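Local structure of protein NBR1 homolog (Arabidopsis thaliana, 6TGS) at residues Asn6-Lys11 / Lys83-Asn88; Val12-Val17 / Ile87-Gly92; Asn28-Leu33 / Asp73-Thr78. The protein probably acts as a receptor that delivers ubiquitinated protein aggregates to autophagosomes under stress, and pairs with itself through its PB1 domain, the part present here. The protein carries 3 engineered substitutions. All blocks are in the same frame, centred on the assembly; numbering follows the deposited sequence. Where two conformers were deposited one is given.

Contact 1 (Asn6-Lys11 / Lys83-Asn88); sequences NALVVK and KFLKIN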
loop_
_atom_site.group_PDB
_atom_site.type_symbol
_atom_site.label_atom_id
_atom_site.label_comp_id
_atom_site.label_asym_id
_atom_site.label_seq_id
_atom_site.Cartn_x
_atom_site.Cartn_y
_atom_site.Cartn_z
ATOM N N ASN A 6 2.853 -14.382 -8.751
ATOM C CA ASN A 6 3.940 -13.770 -7.993
ATOM C C ASN A 6 3.382 -12.560 -7.256
ATOM O O ASN A 6 2.788 -11.672 -7.873
ATOM C CB ASN A 6 5.104 -13.379 -8.910
ATOM C CG ASN A 6 4.796 -12.165 -9.764
ATOM O OD1 ASN A 6 3.952 -12.222 -10.657
ATOM N ND2 ASN A 6 5.468 -11.053 -9.483
ATOM N N ALA A 7 3.559 -12.528 -5.942
ATOM C CA ALA A 7 2.895 -11.531 -5.120
ATOM C C ALA A 7 3.722 -10.252 -5.021
ATOM O O ALA A 7 4.942 -10.253 -5.200
ATOM C CB ALA A 7 2.622 -12.095 -3.726
ATOM N N LEU A 8 3.028 -9.145 -4.749
ATOM C CA LEU A 8 3.688 -7.893 -4.407
ATOM C C LEU A 8 4.053 -7.900 -2.931
ATOM O O LEU A 8 3.198 -8.141 -2.077
ATOM C CB LEU A 8 2.782 -6.698 -4.712
ATOM C CG LEU A 8 3.263 -5.309 -4.261
ATOM C CD1 LEU A 8 4.429 -4.823 -5.107
ATOM C CD2 LEU A 8 2.124 -4.293 -4.282
ATOM N N VAL A 9 5.316 -7.628 -2.635
ATOM C CA VAL A 9 5.741 -7.441 -1.254
ATOM C C VAL A 9 5.437 -6.001 -0.859
ATOM O O VAL A 9 5.873 -5.057 -1.524
ATOM C CB VAL A 9 7.232 -7.758 -1.084
ATOM C CG1 VAL A 9 7.695 -7.367 0.307
ATOM C CG2 VAL A 9 7.469 -9.233 -1.326
ATOM N N VAL A 10 4.680 -5.837 0.221
ATOM C CA VAL A 10 4.324 -4.521 0.739
ATOM C C VAL A 10 4.986 -4.368 2.098
ATOM O O VAL A 10 4.849 -5.237 2.963
ATOM C CB VAL A 10 2.800 -4.343 0.832
ATOM C CG1 VAL A 10 2.452 -2.966 1.405
ATOM C CG2 VAL A 10 2.171 -4.523 -0.539
ATOM N N LYS A 11 5.732 -3.295 2.270
ATOM C CA LYS A 11 6.230 -2.879 3.599
ATOM C C LYS A 11 5.504 -1.619 4.108
ATOM O O LYS A 11 5.452 -0.710 3.320
ATOM C CB LYS A 11 7.749 -2.752 3.562
ATOM C CG LYS A 11 8.445 -4.047 3.192
ATOM C CD LYS A 11 9.935 -3.935 3.198
ATOM C CE LYS A 11 10.571 -5.079 2.443
ATOM N NZ LYS A 11 11.985 -4.791 2.116
ATOM N N LYS A 83 7.454 -4.354 -7.863
ATOM C CA LYS A 83 7.455 -5.671 -7.167
ATOM C C LYS A 83 7.592 -5.467 -5.668
ATOM O O LYS A 83 7.292 -6.392 -4.912
ATOM C CB LYS A 83 8.709 -6.432 -7.578
ATOM C CG LYS A 83 8.809 -7.838 -6.995
ATOM C CD LYS A 83 10.149 -8.505 -7.200
ATOM C CE LYS A 83 10.195 -9.923 -6.676
ATOM N NZ LYS A 83 9.350 -10.834 -7.484
ATOM N N PHE A 84 7.878 -4.429 -5.159
ATOM C CA PHE A 84 8.132 -3.843 -3.822
ATOM C C PHE A 84 7.451 -2.482 -3.755
ATOM O O PHE A 84 7.567 -1.711 -4.694
ATOM C CB PHE A 84 9.626 -3.811 -3.513
ATOM C CG PHE A 84 9.980 -3.166 -2.201
ATOM C CD1 PHE A 84 9.388 -3.590 -1.026
ATOM C CD2 PHE A 84 10.913 -2.146 -2.140
ATOM C CE1 PHE A 84 9.711 -3.001 0.183
ATOM C CE2 PHE A 84 11.235 -1.556 -0.929
ATOM C CZ PHE A 84 10.642 -1.994 0.230
ATOM N N LEU A 85 6.680 -2.498 -2.598
ATOM C CA LEU A 85 6.068 -1.205 -2.268
ATOM C C LEU A 85 6.326 -0.894 -0.801
ATOM O O LEU A 85 5.963 -1.686 0.023
ATOM C CB LEU A 85 4.582 -1.286 -2.584
ATOM C CG LEU A 85 3.776 -0.029 -2.299
ATOM C CD1 LEU A 85 4.273 1.116 -3.158
ATOM C CD2 LEU A 85 2.307 -0.288 -2.561
ATOM N N LYS A 86 6.956 0.236 -0.543
ATOM C CA LYS A 86 7.106 0.701 0.831
ATOM C C LYS A 86 6.167 1.872 1.041
ATOM O O LYS A 86 6.334 2.916 0.395
ATOM C CB LYS A 86 8.531 1.126 1.162
ATOM C CG LYS A 86 8.645 1.586 2.609
ATOM C CD LYS A 86 9.873 2.432 2.869
ATOM C CE LYS A 86 10.145 2.556 4.372
ATOM N NZ LYS A 86 9.705 3.837 4.963
ATOM N N ILE A 87 5.208 1.707 1.955
ATOM C CA ILE A 87 4.172 2.705 2.229
ATOM C C ILE A 87 4.454 3.352 3.579
ATOM O O ILE A 87 4.538 2.663 4.602
ATOM C CB ILE A 87 2.771 2.076 2.227
ATOM C CG1 ILE A 87 2.430 1.445 0.876
ATOM C CG2 ILE A 87 1.709 3.107 2.675
ATOM C CD1 ILE A 87 1.102 0.687 0.904
ATOM N N ASN A 88 4.565 4.681 3.605
ATOM C CA ASN A 88 4.639 5.385 4.873
ATOM C C ASN A 88 3.231 5.786 5.303
ATOM O O ASN A 88 2.450 6.309 4.493
ATOM C CB ASN A 88 5.515 6.640 4.762
ATOM C CG ASN A 88 7.002 6.329 4.728
ATOM O OD1 ASN A 88 7.439 5.280 5.184
ATOM N ND2 ASN A 88 7.787 7.257 4.192
#

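Contact 2 (Val12-Val17 / Ile87-Gly92); sequences VSYGGV and INVNAG. With GOL (glycerol), chain B.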
loop_
_atom_site.group_PDB
_atom_site.type_symbol
_atom_site.label_atom_id
_atom_site.label_comp_id
_atom_site.label_asym_id
_atom_site.label_seq_id
_atom_site.Cartn_x
_atom_site.Cartn_y
_atom_site.Cartn_z
ATOM N N VAL A 12 5.082 -1.606 5.235
ATOM C CA VAL A 12 4.354 -0.455 5.754
ATOM C C VAL A 12 5.134 0.081 6.942
ATOM O O VAL A 12 5.580 -0.692 7.796
ATOM C CB VAL A 12 2.915 -0.826 6.160
ATOM C CG1 VAL A 12 2.160 0.424 6.578
ATOM C CG2 VAL A 12 2.196 -1.519 5.013
ATOM N N SER A 13 5.328 1.393 6.981
ATOM C CA SER A 13 6.012 2.045 8.085
ATOM C C SER A 13 5.036 2.912 8.867
ATOM O O SER A 13 4.332 3.754 8.290
ATOM C CB SER A 13 7.179 2.888 7.580
ATOM O OG SER A 13 7.856 3.470 8.673
ATOM N N TYR A 14 5.002 2.716 10.180
ATOM C CA TYR A 14 4.242 3.595 11.052
ATOM C C TYR A 14 4.938 3.647 12.405
ATOM O O TYR A 14 5.396 2.619 12.903
ATOM C CB TYR A 14 2.790 3.112 11.227
ATOM C CG TYR A 14 1.982 3.943 12.189
ATOM C CD1 TYR A 14 1.466 5.170 11.807
ATOM C CD2 TYR A 14 1.727 3.493 13.482
ATOM C CE1 TYR A 14 0.721 5.939 12.686
ATOM C CE2 TYR A 14 0.979 4.253 14.364
ATOM C CZ TYR A 14 0.481 5.476 13.959
ATOM O OH TYR A 14 -0.252 6.237 14.837
ATOM N N GLY A 15 5.038 4.846 12.970
ATOM C CA GLY A 15 5.634 4.993 14.299
ATOM C C GLY A 15 7.009 4.376 14.439
ATOM O O GLY A 15 7.279 3.686 15.430
ATOM N N GLY A 16 7.882 4.591 13.454
ATOM C CA GLY A 16 9.232 4.046 13.483
ATOM C C GLY A 16 9.327 2.555 13.273
ATOM O O GLY A 16 10.401 1.977 13.468
ATOM N N VAL A 17 8.232 1.927 12.861
ATOM C CA VAL A 17 8.063 0.485 12.859
ATOM C C VAL A 17 7.782 0.048 11.432
ATOM O O VAL A 17 6.919 0.636 10.778
ATOM C CB VAL A 17 6.891 0.087 13.779
ATOM C CG1 VAL A 17 6.639 -1.365 13.719
ATOM C CG2 VAL A 17 7.148 0.538 15.195
ATOM N N ILE A 87 5.208 1.707 1.955
ATOM C CA ILE A 87 4.172 2.705 2.229
ATOM C C ILE A 87 4.454 3.352 3.579
ATOM O O ILE A 87 4.538 2.663 4.602
ATOM C CB ILE A 87 2.771 2.076 2.227
ATOM C CG1 ILE A 87 2.430 1.445 0.876
ATOM C CG2 ILE A 87 1.709 3.107 2.675
ATOM C CD1 ILE A 87 1.102 0.687 0.904
ATOM N N ASN A 88 4.565 4.681 3.605
ATOM C CA ASN A 88 4.639 5.385 4.873
ATOM C C ASN A 88 3.231 5.786 5.303
ATOM O O ASN A 88 2.450 6.309 4.493
ATOM C CB ASN A 88 5.515 6.640 4.762
ATOM C CG ASN A 88 7.002 6.329 4.728
ATOM O OD1 ASN A 88 7.439 5.280 5.184
ATOM N ND2 ASN A 88 7.787 7.257 4.192
ATOM N N VAL A 89 2.919 5.581 6.585
ATOM C CA VAL A 89 1.598 5.883 7.139
ATOM C C VAL A 89 1.704 7.097 8.033
ATOM O O VAL A 89 2.496 7.110 8.980
ATOM C CB VAL A 89 1.030 4.707 7.963
ATOM C CG1 VAL A 89 -0.357 5.082 8.500
ATOM C CG2 VAL A 89 0.952 3.478 7.136
ATOM N N ASN A 90 0.896 8.110 7.765
ATOM C CA ASN A 90 0.784 9.221 8.689
ATOM C C ASN A 90 -0.680 9.459 9.009
ATOM O O ASN A 90 -1.550 9.318 8.145
ATOM C CB ASN A 90 1.430 10.478 8.124
ATOM C CG ASN A 90 2.928 10.382 8.104
ATOM O OD1 ASN A 90 3.595 10.727 9.078
ATOM N ND2 ASN A 90 3.475 9.892 6.999
ATOM N N ALA A 91 -0.951 9.791 10.262
ATOM C CA ALA A 91 -2.312 9.939 10.735
ATOM C C ALA A 91 -2.585 11.393 11.095
ATOM O O ALA A 91 -1.686 12.124 11.520
ATOM C CB ALA A 91 -2.567 9.037 11.942
ATOM N N GLY A 92 -3.838 11.801 10.916
ATOM C CA GLY A 92 -4.233 13.179 11.133
ATOM C C GLY A 92 -4.592 13.881 9.836
ATOM O O GLY A 92 -4.043 13.570 8.777
HETATM C C1 GOL B . 5.373 6.834 9.510
HETATM O O1 GOL B . 4.820 7.057 10.783
HETATM C C2 GOL B . 6.787 7.412 9.511
HETATM O O2 GOL B . 7.145 7.914 8.261
HETATM C C3 GOL B . 7.690 6.239 9.930
HETATM O O3 GOL B . 6.943 5.352 10.705
#

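Contact 3 (Asn28-Leu33 / Asp73-Thr78); sequences NGQLDL and DLFDVT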
loop_
_atom_site.group_PDB
_atom_site.type_symbol
_atom_site.label_atom_id
_atom_site.label_comp_id
_atom_site.label_asym_id
_atom_site.label_seq_id
_atom_site.Cartn_x
_atom_site.Cartn_y
_atom_site.Cartn_z
ATOM N N ASN A 28 -3.644 -10.868 -14.616
ATOM C CA ASN A 28 -3.574 -9.525 -15.231
ATOM C C ASN A 28 -2.333 -8.824 -14.725
ATOM O O ASN A 28 -1.821 -7.949 -15.414
ATOM C CB ASN A 28 -4.513 -8.636 -14.408
ATOM C CG ASN A 28 -5.884 -8.474 -15.008
ATOM O OD1 ASN A 28 -6.172 -7.460 -15.632
ATOM N ND2 ASN A 28 -6.734 -9.468 -14.808
ATOM N N GLY A 29 -1.893 -9.209 -13.553
ATOM C CA GLY A 29 -0.810 -8.442 -12.937
ATOM C C GLY A 29 -1.439 -7.460 -11.968
ATOM O O GLY A 29 -0.705 -6.881 -11.186
ATOM N N GLN A 30 -2.761 -7.372 -12.002
ATOM C CA GLN A 30 -3.526 -6.492 -11.083
ATOM C C GLN A 30 -3.445 -7.036 -9.653
ATOM O O GLN A 30 -3.539 -8.256 -9.484
ATOM C CB GLN A 30 -5.001 -6.568 -11.472
ATOM C CG GLN A 30 -5.478 -5.454 -12.382
ATOM C CD GLN A 30 -6.982 -5.356 -12.306
ATOM O OE1 GLN A 30 -7.700 -5.849 -13.171
ATOM N NE2 GLN A 30 -7.468 -4.726 -11.250
ATOM N N LEU A 31 -3.323 -6.147 -8.665
ATOM C CA LEU A 31 -3.286 -6.575 -7.245
ATOM C C LEU A 31 -4.635 -7.187 -6.853
ATOM O O LEU A 31 -5.645 -6.571 -7.201
ATOM C CB LEU A 31 -2.942 -5.364 -6.373
ATOM C CG LEU A 31 -1.476 -4.939 -6.368
ATOM C CD1 LEU A 31 -1.265 -3.762 -5.427
ATOM C CD2 LEU A 31 -0.573 -6.097 -5.978
ATOM N N ASP A 32 -4.673 -8.147 -6.117
ATOM C CA ASP A 32 -5.920 -8.629 -5.526
ATOM C C ASP A 32 -6.168 -7.916 -4.196
ATOM O O ASP A 32 -6.205 -8.517 -3.124
ATOM C CB ASP A 32 -5.876 -10.144 -5.354
ATOM C CG ASP A 32 -7.253 -10.753 -5.137
ATOM O OD1 ASP A 32 -8.237 -9.990 -5.039
ATOM O OD2 ASP A 32 -7.353 -11.997 -5.065
ATOM N N LEU A 33 -6.326 -6.596 -4.291
ATOM C CA LEU A 33 -6.513 -5.750 -3.121
ATOM C C LEU A 33 -7.000 -4.380 -3.567
ATOM O O LEU A 33 -6.522 -3.843 -4.572
ATOM C CB LEU A 33 -5.209 -5.613 -2.321
ATOM C CG LEU A 33 -5.325 -5.072 -0.892
ATOM C CD1 LEU A 33 -6.100 -6.032 -0.010
ATOM C CD2 LEU A 33 -3.950 -4.821 -0.305
ATOM N N ASP A 73 -4.917 4.729 -7.901
ATOM C CA ASP A 73 -3.530 4.792 -7.457
ATOM C C ASP A 73 -2.968 3.401 -7.171
ATOM O O ASP A 73 -1.780 3.155 -7.397
ATOM C CB ASP A 73 -3.406 5.652 -6.203
ATOM C CG ASP A 73 -3.915 7.053 -6.410
ATOM O OD1 ASP A 73 -3.503 7.699 -7.402
ATOM O OD2 ASP A 73 -4.714 7.509 -5.578
ATOM N N LEU A 74 -3.794 2.508 -6.624
ATOM C CA LEU A 74 -3.311 1.155 -6.343
ATOM C C LEU A 74 -3.228 0.332 -7.614
ATOM O O LEU A 74 -2.288 -0.456 -7.797
ATOM C CB LEU A 74 -4.209 0.464 -5.320
ATOM C CG LEU A 74 -3.816 0.620 -3.861
ATOM C CD1 LEU A 74 -4.933 0.045 -2.984
ATOM C CD2 LEU A 74 -2.481 -0.066 -3.610
ATOM N N PHE A 75 -4.214 0.478 -8.502
ATOM C CA PHE A 75 -4.149 -0.146 -9.817
ATOM C C PHE A 75 -2.858 0.226 -10.532
ATOM O O PHE A 75 -2.235 -0.610 -11.196
ATOM C CB PHE A 75 -5.365 0.272 -10.644
ATOM C CG PHE A 75 -5.463 -0.396 -11.987
ATOM C CD1 PHE A 75 -5.870 -1.715 -12.097
ATOM C CD2 PHE A 75 -5.188 0.307 -13.145
ATOM C CE1 PHE A 75 -5.975 -2.323 -13.339
ATOM C CE2 PHE A 75 -5.304 -0.299 -14.389
ATOM C CZ PHE A 75 -5.684 -1.616 -14.482
ATOM N N ASP A 76 -2.428 1.477 -10.382
ATOM C CA ASP A 76 -1.226 1.939 -11.051
ATOM C C ASP A 76 0.062 1.451 -10.398
ATOM O O ASP A 76 1.125 1.548 -11.018
ATOM C CB ASP A 76 -1.231 3.458 -11.124
ATOM C CG ASP A 76 -0.586 3.962 -12.394
ATOM O OD1 ASP A 76 -1.019 3.533 -13.485
ATOM O OD2 ASP A 76 0.353 4.777 -12.305
ATOM N N VAL A 77 0.030 0.882 -9.210
ATOM C CA VAL A 77 1.244 0.222 -8.661
ATOM C C VAL A 77 1.564 -0.987 -9.544
ATOM O O VAL A 77 2.714 -1.190 -9.879
ATOM C CB VAL A 77 1.036 -0.178 -7.193
ATOM C CG1 VAL A 77 2.062 -1.194 -6.731
ATOM C CG2 VAL A 77 1.043 1.038 -6.283
ATOM N N THR A 78 0.544 -1.738 -9.898
ATOM C CA THR A 78 0.697 -2.948 -10.744
ATOM C C THR A 78 0.991 -2.540 -12.188
ATOM O O THR A 78 1.860 -3.154 -12.804
ATOM C CB THR A 78 -0.622 -3.728 -10.673
ATOM O OG1 THR A 78 -1.525 -3.262 -11.671
ATOM C CG2 THR A 78 -1.307 -3.619 -9.333
#

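Contact 1 (Asn6-Lys11 / Lys83-Asn88)
V9, V10 and K11 run parallel to F84, L85 and K86, with strand axes 4.7 Å apart at closest and 22° between their directions. Four backbone bonds stitch the pair. V9 N reaches K83 O at 3.3 Å, the longest of them. L85 N to V9 O (2.9 Å), K11 N to L85 O (2.8 Å) and I87 N to K11 O (2.8 Å) follow. On the buried face V10 CG1 meets I87 CD1 at 3.9 Å, the side chains crossing obliquely, and L8 turns its CD2 to L85 CB; V10 also packs on F21, and I87 on L56. V9, F84, K11 and K86 occupy the other face. K11 sets CG beside its own backbone N (chi1 -60°) and runs on extended, at about a right angle to F84, with CG in the ring plane at the CE1 edge; the closest carbon approach there is too short to trust. An alanine in place of K11 removes the long chain and its charge, and would probably leave the F84 ring edge less covered and this face less basic. K86 bends at its last torsion and puts NZ on an in-plane lone pair of N88 OD1, 2.7 Å away. This parallel pairing of first and last strands is the centre of the ubiquitin-like beta-grasp of PB1 domains, and K11 is consistent with the basic association surface of many.

Contact 2 (Val12-Val17 / Ile87-Gly92)
S13 supplies both backbone hydrogen bonds between the strands: its N gives to I87 O at 2.8 Å, and its O accepts V89 N at 2.9 Å. The S13 side chain lies beside N88, CB facing OD1, whose stronger partner is K86 NZ. Apolar packing occupies the buried face. V12 CG1 faces V89 CG2, though their very close approach rests on one of two V12 conformers and is doubtful. V89 sets CG1 anti to its backbone N (chi1 -179°), which directs that methyl to the Y14 ring, 3.8 Å from CD1. The same ring edge lies near V89 O, and F46 of helix 35-46 and L48 of the loop after it also meet Y14. Beyond S13 a type I' turn, Y14 to V17, closes a tight hairpin with Y14 and V17 bonded both ways through their backbones; G15 and G16 take its positive phi angles. A glycerol, probably from the crystallisation liquor, sits between this turn and V89. G15 N donates to glycerol O1 at 3.1 Å. The same O1 lies near V89 O in a weak, doubtful bond. G16 N donates to glycerol O3 at 3.0 Å. Had the strands kept their pairing for one more step, G15 N would have met V89 O directly. The glycerol appears to stand in for the missing bond, consistent with strands that part here around polar backbone groups.

Contact 3 (Asn28-Leu33 / Asp73-Thr78)
L31 and T78 meet at the middle of the contact, where L31 CG lies just 3.2 Å from T78 CG2, tighter than usual for two carbons. T78 is fixed in rotation from its own helix: OG1 sits between the backbone N and the carbonyl carbon (chi1 88°) and donates to F75 O at 2.8 Å, in the carbonyl plane. That bond satisfies the hydroxyl and leaves the methyl turned to the loop, against L31. T78 CB comes up to the carbonyl of G29, 3.2 Å from its O, so the backbone of the loop presses on the helix as well. L31 aims CB at the helix and sets CG beside its own backbone N (chi1 -77°). CD1, further out, lies 4.3 Å from L74 CD2 and 4.4 Å from V77 CG1. One helical turn before T78, F75 meets Q30 of the loop. Q30 CG approaches F75 CE1 at 3.3 Å, and Q30 CD lies in the ring plane at the same edge. With no hydrogen bond between the segments, the join rests on shape. The loop between strand 17-23 and helix 35-46 is thereby packed on helix 71-79. L31 also touches V23, V25 and L8, V77 touches L8 from the helix, and L74 continues to M35 and L38, joining both helices and the sheet in one core.

How the contacts relate
From the N terminus, strand 8-14 enters first and supplies one side of contacts 1 and 2; its partner, strand 84-90, comes last. Each of the two therefore closes a loop of about seventy residues, and because the strands are parallel the two closures cross in chain order, sharing I87 and N88. Contact 3 lies wholly within both loops, ahead of strand 84-90. It touches contact 1 where L8 CD2 lies 3.6 Å from L31 CD1, but remains clear of contact 2, with centres about 21 Å apart. Contacts 1 and 2 tie the first strand to the last at the middle of the sheet, and contact 3 ties the loop before helix 35-46 to helix 71-79.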